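Local structure of beta-glucuronidase (Dictyoglomus thermophilum, 6XXW) at residues 23-28 and 274-279; 29-34 and 84-89; 90-95 and 187-192; 226-231 and 262-267. The protein probably hydrolyses beta-D-glucuronides with a TIM-barrel domain carried alongside a sugar-binding domain and a further family 2 domain. All coordinates share one frame; numbering follows the deposited sequence.

Contact 1: residues 23-28 and 274-279; sequences YPKESE and DIYRMD
E28 and R277 meet in an end-on salt bridge: NH1 of R277 donates to OE1 of E28 at 2.8 Å, and NH2 of R277 to OE2 of E28 at 2.7 Å. Both oxygens offer their syn lone pairs, although the two planes are turned 32° apart. One guanidinium face carries CG2 of I275, and NE is taken by E264 of the adjacent strand. Three other side-chain donors, from Y276, K25 and S27, end on backbone carbonyls. The hydroxyl of Y276 donates a hydrogen bond to O of Y23 at 2.5 Å, in the carbonyl plane and on a lone pair. This is an irregular N-terminal segment laid along strand 273-280 of the second domain, joined to it mainly through side chains rather than by sheet pairing. K25, bent at its third torsion (45°), passes the Y276 ring and brings NZ to O of R277 at 2.8 Å, from well above the carbonyl plane. OG of S27 donates to O of I275 at 2.9 Å and accepts from N of T29. That same carbonyl of I275 accepts from a water that also donates to O of K25, while another water links O of E26 with NH1 of R277.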
loop_
_atom_site.group_PDB
_atom_site.type_symbol
_atom_site.label_atom_id
_atom_site.label_comp_id
_atom_site.label_asym_id
_atom_site.label_seq_id
_atom_site.Cartn_x
_atom_site.Cartn_y
_atom_site.Cartn_z
ATOM N N TYR A 23 -32.558 27.586 8.722
ATOM C CA TYR A 23 -31.756 26.670 9.515
ATOM C C TYR A 23 -32.092 26.812 11.002
ATOM O O TYR A 23 -32.148 27.936 11.513
ATOM C CB TYR A 23 -30.279 26.954 9.276
ATOM C CG TYR A 23 -29.362 25.938 9.900
ATOM C CD1 TYR A 23 -29.121 24.714 9.276
ATOM C CD2 TYR A 23 -28.733 26.197 11.108
ATOM C CE1 TYR A 23 -28.275 23.767 9.851
ATOM C CE2 TYR A 23 -27.887 25.265 11.686
ATOM C CZ TYR A 23 -27.657 24.054 11.055
ATOM O OH TYR A 23 -26.806 23.132 11.633
ATOM N N PRO A 24 -32.334 25.711 11.718
ATOM C CA PRO A 24 -32.711 25.805 13.142
ATOM C C PRO A 24 -31.572 26.379 13.972
ATOM O O PRO A 24 -30.471 25.822 13.999
ATOM C CB PRO A 24 -33.008 24.351 13.529
ATOM C CG PRO A 24 -33.270 23.646 12.222
ATOM C CD PRO A 24 -32.374 24.326 11.222
ATOM N N LYS A 25 -31.853 27.482 14.670
ATOM C CA LYS A 25 -30.865 28.210 15.463
ATOM C C LYS A 25 -31.488 28.613 16.790
ATOM O O LYS A 25 -32.609 29.131 16.817
ATOM C CB LYS A 25 -30.378 29.471 14.732
ATOM C CG LYS A 25 -29.613 29.207 13.451
ATOM C CD LYS A 25 -28.822 30.435 13.020
ATOM C CE LYS A 25 -28.101 31.066 14.204
ATOM N NZ LYS A 25 -27.264 32.222 13.799
ATOM N N GLU A 26 -30.761 28.405 17.880
ATOM C CA GLU A 26 -31.273 28.828 19.173
ATOM C C GLU A 26 -31.176 30.344 19.312
ATOM O O GLU A 26 -30.301 30.993 18.732
ATOM C CB GLU A 26 -30.510 28.136 20.306
ATOM N N SER A 27 -32.106 30.913 20.072
ATOM C CA SER A 27 -32.052 32.329 20.404
ATOM C C SER A 27 -32.781 32.546 21.727
ATOM O O SER A 27 -33.234 31.596 22.375
ATOM C CB SER A 27 -32.669 33.186 19.291
ATOM O OG SER A 27 -34.086 33.114 19.344
ATOM N N GLU A 28 -32.893 33.819 22.120
ATOM C CA GLU A 28 -33.731 34.192 23.253
ATOM C C GLU A 28 -35.149 33.646 23.131
ATOM O O GLU A 28 -35.849 33.522 24.140
ATOM C CB GLU A 28 -33.784 35.724 23.380
ATOM C CG GLU A 28 -32.437 36.385 23.638
ATOM C CD GLU A 28 -31.675 36.748 22.370
ATOM O OE1 GLU A 28 -31.846 36.058 21.341
ATOM O OE2 GLU A 28 -30.897 37.726 22.401
ATOM N N ASP A 274 -39.892 37.335 18.792
ATOM C CA ASP A 274 -39.070 36.327 18.123
ATOM C C ASP A 274 -37.784 36.970 17.628
ATOM O O ASP A 274 -37.804 38.083 17.098
ATOM C CB ASP A 274 -39.845 35.677 16.957
ATOM C CG ASP A 274 -39.170 34.407 16.408
ATOM O OD1 ASP A 274 -38.458 33.699 17.169
ATOM O OD2 ASP A 274 -39.380 34.107 15.207
ATOM N N ILE A 275 -36.665 36.262 17.788
ATOM C CA ILE A 275 -35.376 36.746 17.316
ATOM C C ILE A 275 -34.705 35.658 16.481
ATOM O O ILE A 275 -34.629 34.501 16.903
ATOM C CB ILE A 275 -34.461 37.172 18.481
ATOM C CG1 ILE A 275 -35.107 38.312 19.276
ATOM C CG2 ILE A 275 -33.094 37.583 17.957
ATOM C CD1 ILE A 275 -34.295 38.749 20.471
ATOM N N TYR A 276 -34.221 36.032 15.303
ATOM C CA TYR A 276 -33.409 35.146 14.475
ATOM C C TYR A 276 -32.200 35.925 13.995
ATOM O O TYR A 276 -32.322 37.094 13.610
ATOM C CB TYR A 276 -34.197 34.596 13.275
ATOM C CG TYR A 276 -33.523 33.429 12.553
ATOM C CD1 TYR A 276 -33.757 32.119 12.938
ATOM C CD2 TYR A 276 -32.659 33.652 11.492
ATOM C CE1 TYR A 276 -33.141 31.047 12.275
ATOM C CE2 TYR A 276 -32.041 32.599 10.824
ATOM C CZ TYR A 276 -32.292 31.298 11.223
ATOM O OH TYR A 276 -31.682 30.249 10.582
ATOM N N ARG A 277 -31.034 35.271 14.008
ATOM C CA ARG A 277 -29.778 35.898 13.618
ATOM C C ARG A 277 -29.085 35.058 12.557
ATOM O O ARG A 277 -29.151 33.823 12.592
ATOM C CB ARG A 277 -28.825 36.072 14.822
ATOM C CG ARG A 277 -29.381 36.910 15.947
ATOM C CD ARG A 277 -28.355 37.100 17.057
ATOM N NE ARG A 277 -28.866 38.013 18.067
ATOM C CZ ARG A 277 -29.596 37.641 19.109
ATOM N NH1 ARG A 277 -29.892 36.360 19.293
ATOM N NH2 ARG A 277 -30.024 38.557 19.971
ATOM N N MET A 278 -28.406 35.727 11.622
ATOM C CA MET A 278 -27.600 35.010 10.647
ATOM C C MET A 278 -26.412 35.858 10.217
ATOM O O MET A 278 -26.544 37.067 10.005
ATOM C CB MET A 278 -28.431 34.610 9.422
ATOM C CG MET A 278 -27.655 33.782 8.418
ATOM S SD MET A 278 -28.670 33.420 6.964
ATOM C CE MET A 278 -27.448 32.590 5.936
ATOM N N ASP A 279 -25.249 35.222 10.100
ATOM C CA ASP A 279 -24.104 35.883 9.492
ATOM C C ASP A 279 -24.302 35.961 7.985
ATOM O O ASP A 279 -24.594 34.951 7.334
ATOM C CB ASP A 279 -22.813 35.122 9.795
ATOM C CG ASP A 279 -22.320 35.321 11.225
ATOM O OD1 ASP A 279 -22.690 36.320 11.887
ATOM O OD2 ASP A 279 -21.535 34.465 11.677
HETATM O O HOH W 1 -25.226 32.590 11.062
HETATM O O HOH W 2 -33.011 32.045 16.257
HETATM O O HOH W 3 -29.215 33.887 18.172
#

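Contact 2: residues 29-34 and 84-89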
loop_
_atom_site.group_PDB
_atom_site.type_symbol
_atom_site.label_atom_id
_atom_site.label_comp_id
_atom_site.label_asym_id
_atom_site.label_seq_id
_atom_site.Cartn_x
_atom_site.Cartn_y
_atom_site.Cartn_z
ATOM N N THR A 29 -35.603 33.338 21.919
ATOM C CA THR A 29 -36.990 32.964 21.707
ATOM C C THR A 29 -37.163 31.585 21.082
ATOM O O THR A 29 -38.301 31.194 20.787
ATOM C CB THR A 29 -37.678 34.025 20.836
ATOM O OG1 THR A 29 -37.145 33.978 19.506
ATOM C CG2 THR A 29 -37.410 35.408 21.413
ATOM N N ARG A 30 -36.081 30.835 20.874
ATOM C CA ARG A 30 -36.164 29.547 20.190
ATOM C C ARG A 30 -35.243 28.532 20.856
ATOM O O ARG A 30 -34.074 28.828 21.101
ATOM C CB ARG A 30 -35.784 29.688 18.715
ATOM C CG ARG A 30 -36.604 30.720 17.948
ATOM C CD ARG A 30 -36.216 30.747 16.493
ATOM N NE ARG A 30 -37.179 31.517 15.709
ATOM C CZ ARG A 30 -37.462 31.271 14.439
ATOM N NH1 ARG A 30 -36.853 30.272 13.805
ATOM N NH2 ARG A 30 -38.340 32.033 13.809
ATOM N N GLU A 31 -35.772 27.342 21.124
ATOM C CA GLU A 31 -35.002 26.205 21.609
ATOM C C GLU A 31 -34.765 25.221 20.474
ATOM O O GLU A 31 -35.584 25.100 19.559
ATOM C CB GLU A 31 -35.733 25.493 22.752
ATOM C CG GLU A 31 -35.586 26.169 24.095
ATOM C CD GLU A 31 -36.295 25.404 25.199
ATOM O OE1 GLU A 31 -37.283 25.937 25.758
ATOM O OE2 GLU A 31 -35.864 24.266 25.501
ATOM N N VAL A 32 -33.633 24.521 20.534
ATOM C CA VAL A 32 -33.290 23.492 19.565
ATOM C C VAL A 32 -32.868 22.248 20.335
ATOM O O VAL A 32 -32.033 22.333 21.242
ATOM C CB VAL A 32 -32.165 23.943 18.609
ATOM C CG1 VAL A 32 -31.791 22.803 17.668
ATOM C CG2 VAL A 32 -32.585 25.184 17.822
ATOM N N LYS A 33 -33.450 21.103 19.982
ATOM C CA LYS A 33 -33.126 19.806 20.574
ATOM C C LYS A 33 -32.654 18.884 19.456
ATOM O O LYS A 33 -33.420 18.582 18.538
ATOM C CB LYS A 33 -34.350 19.209 21.281
ATOM C CG LYS A 33 -34.115 17.848 21.934
ATOM C CD LYS A 33 -32.943 17.910 22.910
ATOM C CE LYS A 33 -32.872 16.666 23.787
ATOM N NZ LYS A 33 -31.465 16.301 24.072
ATOM N N ASP A 34 -31.405 18.442 19.530
ATOM C CA ASP A 34 -30.825 17.601 18.486
ATOM C C ASP A 34 -31.110 16.137 18.810
ATOM O O ASP A 34 -30.743 15.658 19.887
ATOM C CB ASP A 34 -29.324 17.884 18.386
ATOM C CG ASP A 34 -28.610 16.989 17.385
ATOM O OD1 ASP A 34 -29.265 16.436 16.483
ATOM O OD2 ASP A 34 -27.375 16.846 17.511
ATOM N N VAL A 84 -43.269 20.161 29.195
ATOM C CA VAL A 84 -44.618 20.720 29.294
ATOM C C VAL A 84 -44.626 22.180 28.881
ATOM O O VAL A 84 -45.637 22.687 28.381
ATOM C CB VAL A 84 -45.186 20.564 30.722
ATOM C CG1 VAL A 84 -45.744 19.167 30.933
ATOM C CG2 VAL A 84 -44.118 20.914 31.766
ATOM N N TYR A 85 -43.506 22.878 29.076
ATOM C CA TYR A 85 -43.423 24.300 28.776
ATOM C C TYR A 85 -43.364 24.593 27.285
ATOM O O TYR A 85 -43.389 25.767 26.905
ATOM C CB TYR A 85 -42.202 24.905 29.473
ATOM C CG TYR A 85 -42.286 24.859 30.983
ATOM C CD1 TYR A 85 -41.752 23.797 31.710
ATOM C CD2 TYR A 85 -42.958 25.851 31.681
ATOM C CE1 TYR A 85 -41.843 23.774 33.103
ATOM C CE2 TYR A 85 -43.035 25.845 33.059
ATOM C CZ TYR A 85 -42.491 24.804 33.764
ATOM O OH TYR A 85 -42.602 24.798 35.140
ATOM N N TRP A 86 -43.275 23.570 26.430
ATOM C CA TRP A 86 -43.373 23.809 24.997
ATOM C C TRP A 86 -44.815 23.958 24.521
ATOM O O TRP A 86 -45.035 24.309 23.359
ATOM C CB TRP A 86 -42.676 22.684 24.217
ATOM C CG TRP A 86 -41.165 22.773 24.252
ATOM C CD1 TRP A 86 -40.401 23.515 25.116
ATOM C CD2 TRP A 86 -40.243 22.082 23.394
ATOM N NE1 TRP A 86 -39.063 23.329 24.843
ATOM C CE2 TRP A 86 -38.939 22.457 23.791
ATOM C CE3 TRP A 86 -40.394 21.199 22.319
ATOM C CZ2 TRP A 86 -37.794 21.977 23.153
ATOM C CZ3 TRP A 86 -39.247 20.715 21.685
ATOM C CH2 TRP A 86 -37.965 21.112 22.107
ATOM N N LYS A 87 -45.799 23.723 25.384
ATOM C CA LYS A 87 -47.173 24.066 25.034
ATOM C C LYS A 87 -47.266 25.544 24.660
ATOM O O LYS A 87 -46.506 26.382 25.151
ATOM C CB LYS A 87 -48.115 23.748 26.197
ATOM N N GLU A 88 -48.177 25.861 23.750
ATOM C CA GLU A 88 -48.335 27.229 23.255
ATOM C C GLU A 88 -47.064 27.745 22.573
ATOM O O GLU A 88 -46.840 28.961 22.487
ATOM C CB GLU A 88 -48.768 28.188 24.377
ATOM N N ARG A 89 -46.208 26.834 22.118
ATOM C CA ARG A 89 -45.155 27.130 21.160
ATOM C C ARG A 89 -45.422 26.328 19.897
ATOM O O ARG A 89 -46.059 25.275 19.943
ATOM C CB ARG A 89 -43.763 26.766 21.703
ATOM C CG ARG A 89 -43.465 27.238 23.110
ATOM C CD ARG A 89 -42.077 27.837 23.183
ATOM N NE ARG A 89 -42.122 29.284 22.990
ATOM C CZ ARG A 89 -41.308 29.964 22.190
ATOM N NH1 ARG A 89 -40.355 29.329 21.488
ATOM N NH2 ARG A 89 -41.450 31.283 22.093
#
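R89 reaches across to the backbone of T29, its NH1 donating to O of T29 at 2.9 Å. The bond is bent, with an N-H...O angle of 146°, and the donor lies tilted from the carbonyl plane by 34°. Bends at its second and third torsions bring the guanidinium to this oxygen. NH1 also makes a weak bond to OG1 of T190 on strand 185-191. The buried part of the contact is the indole of W86, whose edge meets the other segment at ordinary van der Waals distance: CH2 lies 4.2 Å from CB of K33, and CZ2 is 4.1 Å from CB of E31, while I188 and T190 supply further packing against the ring. The polar end of the indole is held more loosely. NE1 points between the two carboxylate oxygens of E31, with weak hydrogen bonds of 3.3 Å to OE1 and 3.4 Å to OE2, and the carboxylate stands almost upright to the ring, at 83°. On this looser side OE2 of E31 lies close to OE2 of E31 in the second subunit, which could favour protonation of one of them, and K33 turns away so that NZ bonds O of V32 in that subunit. W86 to R89 forms a type II beta turn, joining a short 3-10 segment to strand 90-99 in the beta-rich sugar-binding domain.

Contact 3: residues 90-95 and 187-192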
loop_
_atom_site.group_PDB
_atom_site.type_symbol
_atom_site.label_atom_id
_atom_site.label_comp_id
_atom_site.label_asym_id
_atom_site.label_seq_id
_atom_site.Cartn_x
_atom_site.Cartn_y
_atom_site.Cartn_z
ATOM N N ASN A 90 -44.932 26.822 18.764
ATOM C CA ASN A 90 -44.812 25.954 17.599
ATOM C C ASN A 90 -43.679 24.961 17.839
ATOM O O ASN A 90 -42.643 25.311 18.395
ATOM C CB ASN A 90 -44.524 26.765 16.336
ATOM C CG ASN A 90 -45.761 27.447 15.788
ATOM O OD1 ASN A 90 -46.869 26.941 15.933
ATOM N ND2 ASN A 90 -45.575 28.601 15.152
ATOM N N ILE A 91 -43.887 23.713 17.445
ATOM C CA ILE A 91 -42.876 22.676 17.587
ATOM C C ILE A 91 -42.625 22.099 16.207
ATOM O O ILE A 91 -43.538 21.528 15.596
ATOM C CB ILE A 91 -43.315 21.586 18.568
ATOM C CG1 ILE A 91 -43.696 22.212 19.916
ATOM C CG2 ILE A 91 -42.212 20.529 18.718
ATOM C CD1 ILE A 91 -44.195 21.183 20.916
ATOM N N PHE A 92 -41.407 22.264 15.705
ATOM C CA PHE A 92 -41.069 21.817 14.362
ATOM C C PHE A 92 -40.114 20.638 14.445
ATOM O O PHE A 92 -39.168 20.640 15.240
ATOM C CB PHE A 92 -40.435 22.939 13.538
ATOM C CG PHE A 92 -41.384 24.066 13.206
ATOM C CD1 PHE A 92 -42.206 23.991 12.090
ATOM C CD2 PHE A 92 -41.446 25.192 14.008
ATOM C CE1 PHE A 92 -43.083 25.024 11.780
ATOM C CE2 PHE A 92 -42.318 26.232 13.712
ATOM C CZ PHE A 92 -43.135 26.149 12.591
ATOM N N LEU A 93 -40.369 19.636 13.621
ATOM C CA LEU A 93 -39.496 18.481 13.491
ATOM C C LEU A 93 -38.844 18.559 12.124
ATOM O O LEU A 93 -39.546 18.538 11.114
ATOM C CB LEU A 93 -40.293 17.190 13.642
ATOM C CG LEU A 93 -39.604 15.872 13.307
ATOM C CD1 LEU A 93 -38.416 15.671 14.204
ATOM C CD2 LEU A 93 -40.600 14.774 13.518
ATOM N N ARG A 94 -37.518 18.653 12.097
ATOM C CA ARG A 94 -36.762 18.863 10.869
ATOM C C ARG A 94 -35.842 17.674 10.612
ATOM O O ARG A 94 -35.149 17.204 11.524
ATOM C CB ARG A 94 -35.955 20.164 10.966
ATOM C CG ARG A 94 -34.797 20.294 9.994
ATOM C CD ARG A 94 -35.264 20.863 8.664
ATOM N NE ARG A 94 -35.818 22.207 8.802
ATOM C CZ ARG A 94 -35.166 23.326 8.495
ATOM N NH1 ARG A 94 -33.917 23.267 8.032
ATOM N NH2 ARG A 94 -35.763 24.502 8.659
ATOM N N VAL A 95 -35.844 17.184 9.376
ATOM C CA VAL A 95 -34.922 16.136 8.935
ATOM C C VAL A 95 -33.997 16.773 7.908
ATOM O O VAL A 95 -34.461 17.284 6.883
ATOM C CB VAL A 95 -35.659 14.922 8.343
ATOM C CG1 VAL A 95 -34.650 13.860 7.874
ATOM C CG2 VAL A 95 -36.624 14.335 9.348
ATOM N N VAL A 187 -33.723 17.211 14.048
ATOM C CA VAL A 187 -33.831 18.088 15.209
ATOM C C VAL A 187 -35.281 18.509 15.401
ATOM O O VAL A 187 -36.090 18.500 14.471
ATOM C CB VAL A 187 -32.919 19.339 15.104
ATOM C CG1 VAL A 187 -31.479 18.951 14.712
ATOM C CG2 VAL A 187 -33.496 20.323 14.114
ATOM N N ILE A 188 -35.597 18.873 16.637
ATOM C CA ILE A 188 -36.877 19.471 16.991
ATOM C C ILE A 188 -36.594 20.867 17.524
ATOM O O ILE A 188 -35.677 21.055 18.326
ATOM C CB ILE A 188 -37.635 18.621 18.024
ATOM C CG1 ILE A 188 -37.906 17.235 17.450
ATOM C CG2 ILE A 188 -38.971 19.264 18.361
ATOM C CD1 ILE A 188 -38.779 16.385 18.322
ATOM N N TYR A 189 -37.345 21.850 17.054
ATOM C CA TYR A 189 -37.102 23.208 17.507
ATOM C C TYR A 189 -38.432 23.905 17.726
ATOM O O TYR A 189 -39.455 23.512 17.158
ATOM C CB TYR A 189 -36.192 23.978 16.525
ATOM C CG TYR A 189 -36.757 24.271 15.156
ATOM C CD1 TYR A 189 -36.647 23.346 14.114
ATOM C CD2 TYR A 189 -37.355 25.494 14.883
ATOM C CE1 TYR A 189 -37.142 23.628 12.840
ATOM C CE2 TYR A 189 -37.861 25.783 13.617
ATOM C CZ TYR A 189 -37.755 24.850 12.605
ATOM O OH TYR A 189 -38.256 25.152 11.363
ATOM N N THR A 190 -38.415 24.911 18.599
ATOM C CA THR A 190 -39.593 25.700 18.924
ATOM C C THR A 190 -39.487 27.096 18.329
ATOM O O THR A 190 -38.389 27.628 18.139
ATOM C CB THR A 190 -39.779 25.841 20.441
ATOM O OG1 THR A 190 -38.635 26.513 20.997
ATOM C CG2 THR A 190 -39.930 24.484 21.094
ATOM N N THR A 191 -40.641 27.697 18.067
ATOM C CA THR A 191 -40.767 29.116 17.773
ATOM C C THR A 191 -42.011 29.623 18.489
ATOM O O THR A 191 -42.880 28.832 18.870
ATOM C CB THR A 191 -40.893 29.408 16.267
ATOM O OG1 THR A 191 -42.250 29.200 15.858
ATOM C CG2 THR A 191 -39.951 28.523 15.410
ATOM N N PRO A 192 -42.137 30.934 18.665
ATOM C CA PRO A 192 -43.433 31.479 19.082
ATOM C C PRO A 192 -44.479 31.235 18.006
ATOM O O PRO A 192 -44.167 30.935 16.852
ATOM C CB PRO A 192 -43.156 32.976 19.261
ATOM C CG PRO A 192 -41.673 33.108 19.288
ATOM C CD PRO A 192 -41.123 31.985 18.494
#
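F92 and Y189 face each other as a hydrogen-bonded pair between antiparallel strands 90-99 and 185-191 of the sugar-binding domain's beta sheet. CB of F92 sits over one face of the tyrosine ring, a CH-pi contact 3.6 Å from its centroid. The two rings are nearly parallel, at 20°, but slid apart so that they barely overlap. A first torsion of 67° puts the Y189 ring between its own backbone N and carbonyl carbon, which lays it over F92 and brings its edge to CB of R94. T191 lies on the same face, its OG1 at the edge of the phenylalanine ring and its CG2 packed 3.7 Å from CE2 of F92. On the opposite face of the sheet I91, L93 and I188 form an apolar cluster. Here CD1 of L93 meets CG1 of I188 at 3.6 Å, and CG2 of I91 presses unusually close to CG2 of I188, at 3.5 Å. Paired backbone bonds at N90-T191, F92-Y189 and R94-V187 set this register. Further out, E122 of strand 121-124 takes both the hydroxyl of Y189 and NE of R94, fixing the two long side chains relative to each other, while NH2 of R94 donates to O of L22 in the N-terminal segment. OG1 of T191 donates to O of P192 at 2.8 Å.

Contact 4: residues 226-231 and 262-267; sequences ILRDKD and NLEIKL
R228 and E264 form the salt bridge between these two segments, with NH1 of R228 donating to OE1 of E264 at 2.7 Å. They are not opposite each other in the pairing, since R228 faces N262 and E264 faces I226, so the bridge runs diagonally over the sheet. The oxygen lies near the guanidinium plane, whereas the nitrogen comes from above the carboxylate, 55° out of its plane. With CG anti to the backbone N (chi1 180°), E264 stretches out to receive it. CG2 of I226, from the same strand as R228, covers one face of the guanidinium. OE1 is shared with R277 of the next strand, which probably favours the charged carboxylate. One water joins NH2 of R228 to the same OE1, and another accepts from NH1 while donating to both O and OD1 of N262, whose ND2 bonds OD1 of D279 on the next strand. In the backbone, I226 with E264 and R228 with N262 each exchange two hydrogen bonds, the shortest being N of E264 to O of I226 at 2.8 Å. Strands 223-228 and 257-268 are neighbours in the antiparallel sheet of the immunoglobulin-like beta-sandwich domain of family 2 glycoside hydrolases. On the other face the contact is apolar, CD1 of L227 meeting CD1 of L263 at 3.9 Å. Where strand 223-228 ends, OD1 of D229 accepts from N of D231 at 2.9 Å, an Asx turn.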
loop_
_atom_site.group_PDB
_atom_site.type_symbol
_atom_site.label_atom_id
_atom_site.label_comp_id
_atom_site.label_asym_id
_atom_site.label_seq_id
_atom_site.Cartn_x
_atom_site.Cartn_y
_atom_site.Cartn_z
ATOM N N ILE A 226 -31.182 44.750 12.794
ATOM C CA ILE A 226 -29.911 45.355 13.162
ATOM C C ILE A 226 -28.802 44.566 12.488
ATOM O O ILE A 226 -28.873 43.339 12.399
ATOM C CB ILE A 226 -29.716 45.370 14.690
ATOM C CG1 ILE A 226 -30.743 46.298 15.343
ATOM C CG2 ILE A 226 -28.300 45.779 15.064
ATOM C CD1 ILE A 226 -31.164 45.823 16.715
ATOM N N LEU A 227 -27.787 45.274 12.008
ATOM C CA LEU A 227 -26.609 44.668 11.417
ATOM C C LEU A 227 -25.403 45.034 12.269
ATOM O O LEU A 227 -25.210 46.210 12.602
ATOM C CB LEU A 227 -26.426 45.151 9.985
ATOM C CG LEU A 227 -25.481 44.335 9.114
ATOM C CD1 LEU A 227 -26.110 42.993 8.794
ATOM C CD2 LEU A 227 -25.205 45.108 7.857
ATOM N N ARG A 228 -24.606 44.026 12.632
ATOM C CA ARG A 228 -23.428 44.200 13.466
ATOM C C ARG A 228 -22.190 43.725 12.723
ATOM O O ARG A 228 -22.243 42.750 11.968
ATOM C CB ARG A 228 -23.546 43.415 14.775
ATOM C CG ARG A 228 -24.519 44.005 15.756
ATOM C CD ARG A 228 -24.596 43.134 16.986
ATOM N NE ARG A 228 -25.391 43.775 18.020
ATOM C CZ ARG A 228 -26.648 43.462 18.276
ATOM N NH1 ARG A 228 -27.254 42.516 17.565
ATOM N NH2 ARG A 228 -27.297 44.097 19.237
ATOM N N ASP A 229 -21.072 44.411 12.948
ATOM C CA ASP A 229 -19.810 44.018 12.335
ATOM C C ASP A 229 -19.150 42.926 13.182
ATOM O O ASP A 229 -19.744 42.389 14.123
ATOM C CB ASP A 229 -18.917 45.245 12.106
ATOM C CG ASP A 229 -18.386 45.873 13.402
ATOM O OD1 ASP A 229 -18.526 45.289 14.497
ATOM O OD2 ASP A 229 -17.808 46.978 13.313
ATOM N N LYS A 230 -17.893 42.613 12.851
ATOM C CA LYS A 230 -17.153 41.541 13.515
ATOM C C LYS A 230 -17.007 41.780 15.013
ATOM O O LYS A 230 -16.947 40.818 15.790
ATOM C CB LYS A 230 -15.762 41.405 12.887
ATOM C CG LYS A 230 -14.930 42.698 12.957
ATOM C CD LYS A 230 -13.572 42.591 12.259
ATOM C CE LYS A 230 -13.144 43.967 11.721
ATOM N NZ LYS A 230 -11.771 43.965 11.116
ATOM N N ASP A 231 -16.926 43.042 15.436
ATOM C CA ASP A 231 -16.701 43.391 16.832
ATOM C C ASP A 231 -17.993 43.724 17.572
ATOM O O ASP A 231 -17.945 44.345 18.639
ATOM C CB ASP A 231 -15.716 44.555 16.931
ATOM C CG ASP A 231 -14.387 44.249 16.273
ATOM O OD1 ASP A 231 -14.051 44.898 15.257
ATOM O OD2 ASP A 231 -13.684 43.341 16.761
ATOM N N ASN A 262 -23.338 40.273 11.074
ATOM C CA ASN A 262 -24.403 39.495 11.694
ATOM C C ASN A 262 -25.710 40.267 11.587
ATOM O O ASN A 262 -25.814 41.393 12.081
ATOM C CB ASN A 262 -24.108 39.165 13.156
ATOM C CG ASN A 262 -25.089 38.158 13.721
ATOM O OD1 ASN A 262 -26.065 38.524 14.395
ATOM N ND2 ASN A 262 -24.857 36.880 13.427
ATOM N N LEU A 263 -26.688 39.661 10.931
ATOM C CA LEU A 263 -28.004 40.250 10.763
ATOM C C LEU A 263 -28.905 39.727 11.871
ATOM O O LEU A 263 -29.072 38.511 12.010
ATOM C CB LEU A 263 -28.573 39.891 9.394
ATOM C CG LEU A 263 -29.941 40.462 9.043
ATOM C CD1 LEU A 263 -29.841 41.953 8.846
ATOM C CD2 LEU A 263 -30.453 39.783 7.769
ATOM N N GLU A 264 -29.475 40.637 12.659
ATOM C CA GLU A 264 -30.411 40.279 13.717
ATOM C C GLU A 264 -31.807 40.791 13.382
ATOM O O GLU A 264 -31.992 41.987 13.126
ATOM C CB GLU A 264 -29.960 40.838 15.067
ATOM C CG GLU A 264 -30.913 40.493 16.206
ATOM C CD GLU A 264 -30.595 41.254 17.489
ATOM O OE1 GLU A 264 -29.488 41.071 18.039
ATOM O OE2 GLU A 264 -31.459 42.031 17.945
ATOM N N ILE A 265 -32.783 39.887 13.382
ATOM C CA ILE A 265 -34.171 40.213 13.081
ATOM C C ILE A 265 -34.988 39.983 14.340
ATOM O O ILE A 265 -34.973 38.882 14.904
ATOM C CB ILE A 265 -34.721 39.371 11.916
ATOM C CG1 ILE A 265 -33.929 39.634 10.630
ATOM C CG2 ILE A 265 -36.221 39.642 11.712
ATOM C CD1 ILE A 265 -34.151 38.560 9.567
ATOM N N LYS A 266 -35.719 41.007 14.767
ATOM C CA LYS A 266 -36.508 40.935 15.991
ATOM C C LYS A 266 -37.952 41.274 15.654
ATOM O O LYS A 266 -38.249 42.399 15.240
ATOM C CB LYS A 266 -35.954 41.882 17.056
ATOM N N LEU A 267 -38.836 40.290 15.805
ATOM C CA LEU A 267 -40.270 40.527 15.747
ATOM C C LEU A 267 -40.755 41.020 17.102
ATOM O O LEU A 267 -40.524 40.368 18.125
ATOM C CB LEU A 267 -41.003 39.244 15.367
ATOM C CG LEU A 267 -42.527 39.294 15.484
ATOM C CD1 LEU A 267 -43.129 40.141 14.364
ATOM C CD2 LEU A 267 -43.098 37.884 15.463
HETATM O O HOH W 4 -26.275 41.234 14.793
HETATM O O HOH W 5 -29.671 43.257 19.871
#

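In the fold
Contacts 2, 3 and 4 follow one another along the chain, all nested within the loop that contact 1 closes between the N-terminal segment and strand 273-280. Contacts 2 and 3 lie about 8 Å apart between centres and share the sugar-binding domain's sheet, where strands 32-43 and 185-191 are neighbours. Contact 4 belongs to the sheet of the next domain, its centre about 23 Å from the centre of either, and meets contact 1 through the adjoining strands 257-268 and 273-280, their centres about 11 Å apart. Contact 1 therefore joins the two domains: D274 bonds T29 and R30 of contact 2, while P24 packs on V187 and Y189 of contact 3. Contacts 1 and 2 also touch the second subunit.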